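Local coordinates for protein putative glucoamylase (Bacteroides caccae ATCC 43185, PDB 4QT9) that is a putative glucoamylase, probably a glycoside hydrolase that cleaves glucose units from alpha-linked glucans, built on an alpha/alpha toroid, at residues D26-Q29 / R30-L34; I300-P303 / K304-G308; V349-P352 / E353-Q357. All coordinates share one frame; numbering follows the deposited sequence.

Contact 1: residues D26-Q29 / R30-L34; sequences DTVQ and RRTFL
Val28 and Thr32 stand one helical turn apart on a continuous helix, where the amides of Arg30, Arg31, Thr32 and Phe33 bond in turn to the carbonyl oxygens of Asp26, Thr27, Val28 and Gln29. The four bonds are close to straight; the shortest, Arg30 N to Asp26 O, measures 2.8 Å. Val28 O is gripped twice, for besides the amide it accepts the hydroxyl of its own partner residue, Thr32 OG1 to Val28 O 2.7 Å. The two donors arrive from opposite faces of the carbonyl plane, and the hydroxyl stands well above that plane, 36° out of it. With OG1 opposite the carbonyl carbon about the CA–CB bond (chi1 -52°), the hydroxyl folds back over the preceding turn. Alongside, pointing in the same direction, lies Val28, whose CG1 is 4.0 Å from Thr32 OG1. Threonine hydroxyls often bond back to the i-4 carbonyl in helices; here the bond lets Thr32 sit buried between helices of the alpha/alpha toroid, packing on Gln395 and Ala399, with Val28 on Ile402, all of helix 392-406. A valine in place of Thr32 would probably cost Val28 O its second donor, leaving the backbone amide alone to hold it within this stretch. Gln29 reaches across with its carboxamide, NE2 to Glu403 and OE1 to Arg406, and Asp26 forms a salt bridge with Arg406. Arg31 lays CB and CG against its helical partner, CB 3.6 Å from Thr27 O, before NH1 reaches Gly371 O.

Contact 2: residues I300-P303 / K304-G308; sequences IRNP and KHYKG
The carboxamide of Asn302 lies against the backbone of Tyr306 and meets it with both ends. Its oxygen accepts the amide, Tyr306 N to Asn302 OD1 2.9 Å, and its nitrogen donates to the carbonyl of the same residue, Asn302 ND2 to Tyr306 O 2.9 Å. The second bond is bent, 137° at the hydrogen, yet ND2 lies in the carbonyl plane on a lone pair of Tyr306 O. CG anti to the backbone N (chi1 -171°) swings the amide forward along the chain, and the paired bonds fix which way round it sits. OD1 also takes a proton from a water at 2.7 Å, and this water accepts Lys304 N, so it bridges the side chain to the backbone of the turn. The same residues form a type I beta turn from Asn302 to His305, closed by His305 N to Asn302 O at 3.2 Å, with the donor far above the carbonyl plane. The imidazole folds back so that Pro303 O lies over one face, toward its rim. On the other flank Lys304 bends at chi3 to bring NZ to the phenol, Lys304 NZ to Tyr306 OH 3.1 Å; the same ammonium donates to the carbonyls of Asp335 and Glu332. Asn302, with positive phi, is where the chain leaves helix 284-301, and the turn redirects it into the surface loop that leads to strand 318-321. Pro303 and Lys304 pack back on Tyr298 of that helix, while Tyr306 meets Phe309, farther along the same loop, and Thr382 of a distant one.

Contact 3: residues V349-P352 / E353-Q357; sequences VYTP and EYSLQ
Thr351 sets its CB against the ring of Tyr354, 4.2 Å from CD2, and the CB atoms of the two residues are equally close. The tyrosine thus lies alongside the residue at which its helix begins; farther out its ring makes a cation-pi contact with Arg296 and packs on Leu293. Thr351 itself touches Thr292 and Leu293, so both side chains are pressed against helix 284-301. The threonine hydroxyl sits between the backbone N and the carbonyl carbon (chi1 57°), an orientation that turns OG1 toward the serine one turn on, Thr351 OG1 to Ser355 OG 3.1 Å. Thr351 OG1 also has a weak hydrogen bond to Ser347 O. Ser355 points back to the start of the helix, bringing its CB to 3.2 Å from Thr351 O. Its hydroxyl is hydrogen-bonded to Ala344 O, linking the new helix to the end of helix 341-345; the 2.9 Å approach of Ser355 OG to Thr351 O is not settled, since one proton has both acceptors within reach. The backbone hydrogen bond is plainer: Ser355 N reaches Thr351 O at 2.9 Å, 158° at the hydrogen and nearly in line with the carbonyl. Next to it Leu356 N donates to Pro352 O, also at 2.9 Å, and the leucine side chain lies close to the same oxygen, with CG 3.4 Å from Pro352 O, before packing on Asp21 and Met25 of helix 21-37. Pro352 in turn rests on Tyr405 of helix 392-406. This is a helix N-terminus with threonine at the N-cap position and proline first in the helix, where its missing N-H is not needed; the threonine hydroxyl makes no capping bond. In the alpha/alpha toroid it starts helix 352-364, wedged among helices 284-301, 392-406 and 21-37.

In the fold
Along the chain the contacts follow in series: contact 1 within helix 21-37, contact 2 at the end of helix 284-301, contact 3 at the start of helix 352-364. Contacts 1 and 3 have centres about 18 Å apart and contacts 2 and 3 about 20 Å, whereas the centres of contacts 1 and 2 are about 30 Å apart; none touch. Helix 352-364 joins the set, packing on helix 21-37 through Leu356 and on helix 284-301 through Tyr354, with Thr351 just before it, while helix 392-406 meets both contact 1 and contact 3. Segments far apart in sequence are thereby brought together in the alpha/alpha toroid; contact 2 is a surface contact, about 27 Å from the chain's centre.

Contact 1: residues D26-Q29 / R30-L34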
ATOM      1  N   ASP A  26     -16.973 -11.253   2.822  1.00 32.41           N
ATOM      2  CA  ASP A  26     -16.841 -12.112   1.637  1.00 33.62           C
ATOM      3  C   ASP A  26     -17.199 -11.347   0.351  1.00 36.61           C
ATOM      4  O   ASP A  26     -16.415 -11.358  -0.610  1.00 35.51           O
ATOM      5  CB  ASP A  26     -17.720 -13.364   1.771  1.00 37.80           C
ATOM      6  CG  ASP A  26     -16.940 -14.620   2.144  1.00 61.88           C
ATOM      7  OD1 ASP A  26     -15.936 -14.941   1.435  1.00 65.06           O
ATOM      8  OD2 ASP A  26     -17.344 -15.304   3.124  1.00 69.73           O
ATOM      9  N   THR A  27     -18.362 -10.656   0.350  1.00 32.50           N
ATOM     10  CA  THR A  27     -18.830  -9.826  -0.775  1.00 31.15           C
ATOM     11  C   THR A  27     -17.831  -8.693  -1.096  1.00 32.32           C
ATOM     12  O   THR A  27     -17.502  -8.509  -2.264  1.00 31.74           O
ATOM     13  CB  THR A  27     -20.220  -9.236  -0.460  1.00 37.74           C
ATOM     14  OG1 THR A  27     -21.102 -10.307  -0.147  1.00 45.34           O
ATOM     15  CG2 THR A  27     -20.783  -8.394  -1.605  1.00 29.54           C
ATOM     16  N   VAL A  28     -17.379  -7.928  -0.071  1.00 27.33           N
ATOM     17  CA  VAL A  28     -16.446  -6.805  -0.263  1.00 26.02           C
ATOM     18  C   VAL A  28     -15.131  -7.360  -0.849  1.00 31.07           C
ATOM     19  O   VAL A  28     -14.612  -6.800  -1.820  1.00 31.73           O
ATOM     20  CB  VAL A  28     -16.234  -5.967   1.034  1.00 27.77           C
ATOM     21  CG1 VAL A  28     -15.130  -4.903   0.864  1.00 25.66           C
ATOM     22  CG2 VAL A  28     -17.552  -5.311   1.462  1.00 27.57           C
ATOM     23  N   GLN A  29     -14.659  -8.493  -0.322  1.00 26.99           N
ATOM     24  CA  GLN A  29     -13.427  -9.133  -0.796  1.00 26.42           C
ATOM     25  C   GLN A  29     -13.555  -9.601  -2.226  1.00 31.06           C
ATOM     26  O   GLN A  29     -12.694  -9.245  -3.028  1.00 30.55           O
ATOM     27  CB  GLN A  29     -13.028 -10.301   0.093  1.00 27.09           C
ATOM     28  CG  GLN A  29     -11.647 -10.174   0.659  1.00 42.16           C
ATOM     29  CD  GLN A  29     -11.281 -11.424   1.405  1.00 51.84           C
ATOM     30  OE1 GLN A  29     -12.054 -11.965   2.221  1.00 48.05           O
ATOM     31  NE2 GLN A  29     -10.119 -11.929   1.096  1.00 41.45           N
ATOM     32  N   ARG A  30     -14.627 -10.366  -2.554  1.00 30.00           N
ATOM     33  CA  ARG A  30     -14.835 -10.874  -3.913  0.50 30.01           C
ATOM     34  C   ARG A  30     -14.861  -9.741  -4.947  1.00 33.75           C
ATOM     35  O   ARG A  30     -14.186  -9.849  -5.972  1.00 33.15           O
ATOM     36  CB  ARG A  30     -16.112 -11.720  -4.014  0.50 30.83           C
ATOM     37  CG  ARG A  30     -15.820 -13.170  -4.376  0.50 39.48           C
ATOM     38  CD  ARG A  30     -16.569 -13.671  -5.599  0.50 40.42           C
ATOM     39  NE  ARG A  30     -16.066 -14.972  -6.057  0.50 39.52           N
ATOM     40  CZ  ARG A  30     -16.419 -16.152  -5.544  0.50 52.80           C
ATOM     41  NH1 ARG A  30     -17.271 -16.215  -4.529  0.50 41.12           N
ATOM     42  NH2 ARG A  30     -15.916 -17.275  -6.039  0.50 40.93           N
ATOM     43  N   ARG A  31     -15.590  -8.640  -4.667  1.00 30.16           N
ATOM     44  CA  ARG A  31     -15.681  -7.525  -5.613  1.00 29.25           C
ATOM     45  C   ARG A  31     -14.375  -6.740  -5.736  1.00 32.20           C
ATOM     46  O   ARG A  31     -14.012  -6.378  -6.849  1.00 32.80           O
ATOM     47  CB  ARG A  31     -16.839  -6.596  -5.259  1.00 28.58           C
ATOM     48  CG  ARG A  31     -18.177  -7.215  -5.617  1.00 31.74           C
ATOM     49  CD  ARG A  31     -19.161  -6.137  -5.917  1.00 37.31           C
ATOM     50  NE  ARG A  31     -20.522  -6.648  -5.867  1.00 48.58           N
ATOM     51  CZ  ARG A  31     -21.601  -5.916  -6.105  1.00 58.61           C
ATOM     52  NH1 ARG A  31     -21.484  -4.629  -6.429  1.00 34.05           N
ATOM     53  NH2 ARG A  31     -22.806  -6.461  -6.030  1.00 48.59           N
ATOM     54  N   THR A  32     -13.683  -6.475  -4.624  1.00 27.07           N
ATOM     55  CA  THR A  32     -12.411  -5.728  -4.631  1.00 26.59           C
ATOM     56  C   THR A  32     -11.364  -6.505  -5.419  1.00 29.26           C
ATOM     57  O   THR A  32     -10.612  -5.909  -6.190  1.00 29.78           O
ATOM     58  CB  THR A  32     -11.958  -5.412  -3.199  1.00 30.27           C
ATOM     59  OG1 THR A  32     -13.050  -4.783  -2.544  1.00 27.70           O
ATOM     60  CG2 THR A  32     -10.763  -4.471  -3.160  1.00 31.13           C
ATOM     61  N   PHE A  33     -11.369  -7.837  -5.272  1.00 26.03           N
ATOM     62  CA  PHE A  33     -10.514  -8.761  -6.020  1.00 26.60           C
ATOM     63  C   PHE A  33     -10.735  -8.566  -7.534  1.00 32.46           C
ATOM     64  O   PHE A  33      -9.769  -8.567  -8.287  1.00 31.33           O
ATOM     65  CB  PHE A  33     -10.829 -10.224  -5.616  1.00 28.59           C
ATOM     66  CG  PHE A  33     -10.300 -11.281  -6.567  1.00 30.30           C
ATOM     67  CD1 PHE A  33      -8.968 -11.683  -6.517  1.00 31.64           C
ATOM     68  CD2 PHE A  33     -11.142 -11.894  -7.493  1.00 31.77           C
ATOM     69  CE1 PHE A  33      -8.483 -12.665  -7.393  1.00 32.58           C
ATOM     70  CE2 PHE A  33     -10.658 -12.875  -8.364  1.00 34.01           C
ATOM     71  CZ  PHE A  33      -9.329 -13.247  -8.318  1.00 32.14           C
ATOM     72  N   LEU A  34     -12.013  -8.353  -7.964  1.00 30.30           N
ATOM     73  CA  LEU A  34     -12.326  -8.177  -9.388  1.00 30.12           C
ATOM     74  C   LEU A  34     -11.649  -6.924 -10.001  1.00 33.12           C
ATOM     75  O   LEU A  34     -11.383  -6.964 -11.212  1.00 32.63           O
ATOM     76  CB  LEU A  34     -13.826  -8.164  -9.667  1.00 31.21           C
ATOM     77  CG  LEU A  34     -14.602  -9.441  -9.358  1.00 36.65           C
ATOM     78  CD1 LEU A  34     -16.024  -9.304  -9.810  1.00 36.76           C
ATOM     79  CD2 LEU A  34     -13.980 -10.659  -9.992  1.00 39.60           C
TER

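Contact 2: residues I300-P303 / K304-G308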
ATOM      1  N   ILE A 300     -15.657  11.951  14.086  1.00 25.32           N
ATOM      2  CA  ILE A 300     -16.784  11.990  15.045  1.00 26.32           C
ATOM      3  C   ILE A 300     -16.947  13.437  15.522  1.00 31.90           C
ATOM      4  O   ILE A 300     -18.063  13.932  15.576  1.00 32.83           O
ATOM      5  CB  ILE A 300     -16.598  10.973  16.220  1.00 29.99           C
ATOM      6  CG1 ILE A 300     -16.762   9.519  15.691  1.00 31.13           C
ATOM      7  CG2 ILE A 300     -17.572  11.262  17.405  1.00 30.81           C
ATOM      8  CD1 ILE A 300     -16.300   8.462  16.588  1.00 33.99           C
ATOM      9  N   ARG A 301     -15.827  14.136  15.783  1.00 29.17           N
ATOM     10  CA  ARG A 301     -15.887  15.530  16.220  1.00 29.61           C
ATOM     11  C   ARG A 301     -16.472  16.396  15.114  1.00 30.87           C
ATOM     12  O   ARG A 301     -17.328  17.216  15.414  1.00 29.18           O
ATOM     13  CB  ARG A 301     -14.523  16.044  16.679  1.00 28.04           C
ATOM     14  CG  ARG A 301     -14.612  17.414  17.351  1.00 23.89           C
ATOM     15  CD  ARG A 301     -13.343  17.696  18.108  1.00 20.93           C
ATOM     16  NE  ARG A 301     -12.139  17.574  17.280  1.00 25.14           N
ATOM     17  CZ  ARG A 301     -11.598  18.577  16.599  1.00 36.28           C
ATOM     18  NH1 ARG A 301     -12.181  19.769  16.583  1.00 27.74           N
ATOM     19  NH2 ARG A 301     -10.476  18.395  15.925  1.00 23.09           N
ATOM     20  N   ASN A 302     -16.061  16.168  13.839  1.00 26.41           N
ATOM     21  CA  ASN A 302     -16.599  16.850  12.646  1.00 25.01           C
ATOM     22  C   ASN A 302     -16.717  18.374  12.870  1.00 27.16           C
ATOM     23  O   ASN A 302     -17.832  18.905  12.856  1.00 25.90           O
ATOM     24  CB  ASN A 302     -17.960  16.237  12.277  1.00 22.74           C
ATOM     25  CG  ASN A 302     -18.529  16.700  10.961  1.00 38.29           C
ATOM     26  OD1 ASN A 302     -17.814  17.180  10.080  1.00 29.35           O
ATOM     27  ND2 ASN A 302     -19.851  16.645  10.835  1.00 27.00           N
ATOM     28  N   PRO A 303     -15.583  19.083  13.110  1.00 23.16           N
ATOM     29  CA  PRO A 303     -15.677  20.529  13.430  1.00 23.52           C
ATOM     30  C   PRO A 303     -16.099  21.400  12.249  1.00 30.63           C
ATOM     31  O   PRO A 303     -16.498  22.548  12.467  1.00 31.54           O
ATOM     32  CB  PRO A 303     -14.270  20.889  13.887  1.00 24.73           C
ATOM     33  CG  PRO A 303     -13.357  19.852  13.149  1.00 26.85           C
ATOM     34  CD  PRO A 303     -14.179  18.598  13.145  1.00 22.16           C
ATOM     35  N   LYS A 304     -16.003  20.872  11.013  1.00 28.28           N
ATOM     36  CA  LYS A 304     -16.389  21.608   9.808  1.00 28.59           C
ATOM     37  C   LYS A 304     -17.851  21.330   9.403  1.00 33.65           C
ATOM     38  O   LYS A 304     -18.342  21.910   8.431  1.00 34.36           O
ATOM     39  CB  LYS A 304     -15.429  21.313   8.662  1.00 29.67           C
ATOM     40  CG  LYS A 304     -14.033  21.908   8.892  1.00 35.83           C
ATOM     41  CD  LYS A 304     -13.072  21.580   7.757  1.00 30.01           C
ATOM     42  CE  LYS A 304     -13.025  22.678   6.734  1.00 35.84           C
ATOM     43  NZ  LYS A 304     -12.240  22.270   5.547  1.00 39.25           N
ATOM     44  N   HIS A 305     -18.549  20.492  10.193  1.00 29.84           N
ATOM     45  CA  HIS A 305     -19.958  20.121  10.120  1.00 29.96           C
ATOM     46  C   HIS A 305     -20.364  19.543   8.758  1.00 32.84           C
ATOM     47  O   HIS A 305     -21.372  19.949   8.178  1.00 32.43           O
ATOM     48  CB  HIS A 305     -20.856  21.316  10.493  1.00 32.32           C
ATOM     49  CG  HIS A 305     -20.353  22.084  11.680  1.00 37.13           C
ATOM     50  ND1 HIS A 305     -20.429  21.565  12.960  1.00 40.19           N
ATOM     51  CD2 HIS A 305     -19.754  23.295  11.735  1.00 39.53           C
ATOM     52  CE1 HIS A 305     -19.901  22.479  13.754  1.00 40.06           C
ATOM     53  NE2 HIS A 305     -19.490  23.544  13.067  1.00 40.47           N
ATOM     54  N   TYR A 306     -19.599  18.554   8.278  1.00 26.91           N
ATOM     55  CA  TYR A 306     -19.895  17.880   7.012  1.00 25.32           C
ATOM     56  C   TYR A 306     -20.977  16.852   7.195  1.00 31.96           C
ATOM     57  O   TYR A 306     -21.046  16.215   8.252  1.00 32.93           O
ATOM     58  CB  TYR A 306     -18.642  17.215   6.447  1.00 24.10           C
ATOM     59  CG  TYR A 306     -17.630  18.212   5.952  1.00 23.24           C
ATOM     60  CD1 TYR A 306     -17.944  19.102   4.925  1.00 24.22           C
ATOM     61  CD2 TYR A 306     -16.330  18.230   6.463  1.00 24.21           C
ATOM     62  CE1 TYR A 306     -16.998  19.998   4.434  1.00 25.21           C
ATOM     63  CE2 TYR A 306     -15.367  19.111   5.964  1.00 24.40           C
ATOM     64  CZ  TYR A 306     -15.714  20.003   4.959  1.00 28.89           C
ATOM     65  OH  TYR A 306     -14.790  20.876   4.462  1.00 28.41           O
ATOM     66  N   LYS A 307     -21.821  16.666   6.165  1.00 27.94           N
ATOM     67  CA  LYS A 307     -22.911  15.705   6.238  1.00 27.20           C
ATOM     68  C   LYS A 307     -22.359  14.276   6.290  1.00 29.62           C
ATOM     69  O   LYS A 307     -21.415  13.950   5.575  1.00 27.32           O
ATOM     70  CB  LYS A 307     -23.876  15.876   5.040  1.00 30.09           C
ATOM     71  CG  LYS A 307     -25.114  14.986   5.122  1.00 52.38           C
ATOM     72  CD  LYS A 307     -25.937  14.924   3.839  1.00 62.34           C
ATOM     73  CE  LYS A 307     -26.907  13.773   3.933  1.00 73.52           C
ATOM     74  NZ  LYS A 307     -27.743  13.627   2.716  1.00 87.94           N
ATOM     75  N   GLY A 308     -22.938  13.464   7.169  1.00 27.49           N
ATOM     76  CA  GLY A 308     -22.620  12.048   7.266  1.00 27.74           C
ATOM     77  C   GLY A 308     -21.506  11.626   8.196  1.00 31.38           C
ATOM     78  O   GLY A 308     -21.492  10.463   8.604  1.00 31.80           O
TER
HETATM   79  O   HOH W   1     -15.321  18.078   9.815  1.00 19.89           O

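Contact 3: residues V349-P352 / E353-Q357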
ATOM      1  N   VAL A 349      -7.714  -4.562  10.691  1.00 23.28           N
ATOM      2  CA  VAL A 349      -6.734  -5.341  11.487  1.00 24.09           C
ATOM      3  C   VAL A 349      -6.446  -4.661  12.861  1.00 28.84           C
ATOM      4  O   VAL A 349      -6.081  -5.351  13.815  1.00 31.08           O
ATOM      5  CB  VAL A 349      -5.413  -5.586  10.709  1.00 26.78           C
ATOM      6  CG1 VAL A 349      -5.657  -6.440   9.469  1.00 25.50           C
ATOM      7  CG2 VAL A 349      -4.705  -4.268  10.350  1.00 26.12           C
ATOM      8  N   TYR A 350      -6.622  -3.326  12.948  1.00 24.29           N
ATOM      9  CA  TYR A 350      -6.391  -2.520  14.159  1.00 25.07           C
ATOM     10  C   TYR A 350      -7.656  -2.262  14.975  1.00 31.20           C
ATOM     11  O   TYR A 350      -7.602  -2.336  16.211  1.00 31.81           O
ATOM     12  CB  TYR A 350      -5.793  -1.148  13.797  1.00 24.99           C
ATOM     13  CG  TYR A 350      -4.526  -1.237  12.993  1.00 24.84           C
ATOM     14  CD1 TYR A 350      -3.400  -1.869  13.507  1.00 25.20           C
ATOM     15  CD2 TYR A 350      -4.445  -0.679  11.719  1.00 25.19           C
ATOM     16  CE1 TYR A 350      -2.234  -1.991  12.756  1.00 25.82           C
ATOM     17  CE2 TYR A 350      -3.277  -0.780  10.962  1.00 25.34           C
ATOM     18  CZ  TYR A 350      -2.173  -1.436  11.490  1.00 29.26           C
ATOM     19  OH  TYR A 350      -1.001  -1.508  10.790  1.00 21.17           O
ATOM     20  N   THR A 351      -8.753  -1.860  14.295  1.00 27.14           N
ATOM     21  CA  THR A 351     -10.046  -1.516  14.913  1.00 28.58           C
ATOM     22  C   THR A 351     -11.149  -2.364  14.248  1.00 33.57           C
ATOM     23  O   THR A 351     -11.911  -1.842  13.426  1.00 33.61           O
ATOM     24  CB  THR A 351     -10.294   0.003  14.795  1.00 31.32           C
ATOM     25  OG1 THR A 351     -10.239   0.356  13.409  1.00 27.76           O
ATOM     26  CG2 THR A 351      -9.268   0.828  15.579  1.00 27.83           C
ATOM     27  N   PRO A 352     -11.213  -3.692  14.546  1.00 30.99           N
ATOM     28  CA  PRO A 352     -12.173  -4.558  13.842  1.00 30.79           C
ATOM     29  C   PRO A 352     -13.640  -4.102  13.913  1.00 34.11           C
ATOM     30  O   PRO A 352     -14.288  -4.019  12.872  1.00 32.95           O
ATOM     31  CB  PRO A 352     -11.974  -5.922  14.507  1.00 32.92           C
ATOM     32  CG  PRO A 352     -10.578  -5.892  15.017  1.00 37.42           C
ATOM     33  CD  PRO A 352     -10.362  -4.485  15.463  1.00 32.97           C
ATOM     34  N   GLU A 353     -14.150  -3.768  15.117  1.00 32.69           N
ATOM     35  CA  GLU A 353     -15.548  -3.362  15.309  1.00 32.43           C
ATOM     36  C   GLU A 353     -15.855  -2.024  14.637  1.00 32.60           C
ATOM     37  O   GLU A 353     -16.857  -1.934  13.927  1.00 32.30           O
ATOM     38  CB  GLU A 353     -15.932  -3.322  16.797  1.00 35.40           C
ATOM     39  CG  GLU A 353     -16.012  -4.690  17.470  1.00 55.38           C
ATOM     40  CD  GLU A 353     -16.913  -5.739  16.836  1.00 96.11           C
ATOM     41  OE1 GLU A 353     -18.083  -5.421  16.520  1.00103.68           O
ATOM     42  OE2 GLU A 353     -16.448  -6.892  16.674  1.00 93.93           O
ATOM     43  N   TYR A 354     -14.995  -1.006  14.819  1.00 27.25           N
ATOM     44  CA  TYR A 354     -15.230   0.302  14.212  1.00 26.30           C
ATOM     45  C   TYR A 354     -15.141   0.222  12.695  1.00 29.62           C
ATOM     46  O   TYR A 354     -15.942   0.846  12.007  1.00 28.65           O
ATOM     47  CB  TYR A 354     -14.258   1.356  14.739  1.00 26.77           C
ATOM     48  CG  TYR A 354     -14.343   1.629  16.230  1.00 28.87           C
ATOM     49  CD1 TYR A 354     -15.551   1.525  16.913  1.00 31.91           C
ATOM     50  CD2 TYR A 354     -13.225   2.038  16.946  1.00 28.56           C
ATOM     51  CE1 TYR A 354     -15.635   1.798  18.277  1.00 34.59           C
ATOM     52  CE2 TYR A 354     -13.298   2.330  18.301  1.00 30.43           C
ATOM     53  CZ  TYR A 354     -14.501   2.207  18.965  1.00 41.03           C
ATOM     54  OH  TYR A 354     -14.541   2.515  20.299  1.00 40.49           O
ATOM     55  N   SER A 355     -14.199  -0.575  12.168  1.00 25.75           N
ATOM     56  CA  SER A 355     -14.062  -0.708  10.723  1.00 24.25           C
ATOM     57  C   SER A 355     -15.223  -1.466  10.123  1.00 28.55           C
ATOM     58  O   SER A 355     -15.653  -1.113   9.029  1.00 29.69           O
ATOM     59  CB  SER A 355     -12.753  -1.396  10.362  1.00 24.42           C
ATOM     60  OG  SER A 355     -11.656  -0.600  10.777  1.00 25.17           O
ATOM     61  N   LEU A 356     -15.734  -2.504  10.820  1.00 24.74           N
ATOM     62  CA  LEU A 356     -16.871  -3.278  10.315  1.00 24.03           C
ATOM     63  C   LEU A 356     -18.144  -2.427  10.356  1.00 29.60           C
ATOM     64  O   LEU A 356     -19.038  -2.624   9.532  1.00 30.79           O
ATOM     65  CB  LEU A 356     -17.035  -4.582  11.097  1.00 24.94           C
ATOM     66  CG  LEU A 356     -16.167  -5.744  10.616  1.00 29.51           C
ATOM     67  CD1 LEU A 356     -16.099  -6.845  11.639  1.00 30.51           C
ATOM     68  CD2 LEU A 356     -16.680  -6.307   9.307  1.00 34.24           C
ATOM     69  N   GLN A 357     -18.197  -1.444  11.280  1.00 26.80           N
ATOM     70  CA  GLN A 357     -19.299  -0.497  11.440  1.00 26.33           C
ATOM     71  C   GLN A 357     -19.413   0.367  10.194  1.00 28.57           C
ATOM     72  O   GLN A 357     -20.504   0.559   9.661  1.00 26.38           O
ATOM     73  CB  GLN A 357     -19.042   0.388  12.669  1.00 27.04           C
ATOM     74  CG  GLN A 357     -20.257   0.615  13.511  1.00 42.40           C
ATOM     75  CD  GLN A 357     -19.977   1.569  14.641  1.00 52.63           C
ATOM     76  OE1 GLN A 357     -18.965   1.455  15.352  1.00 41.26           O
ATOM     77  NE2 GLN A 357     -20.887   2.527  14.833  1.00 46.56           N
TER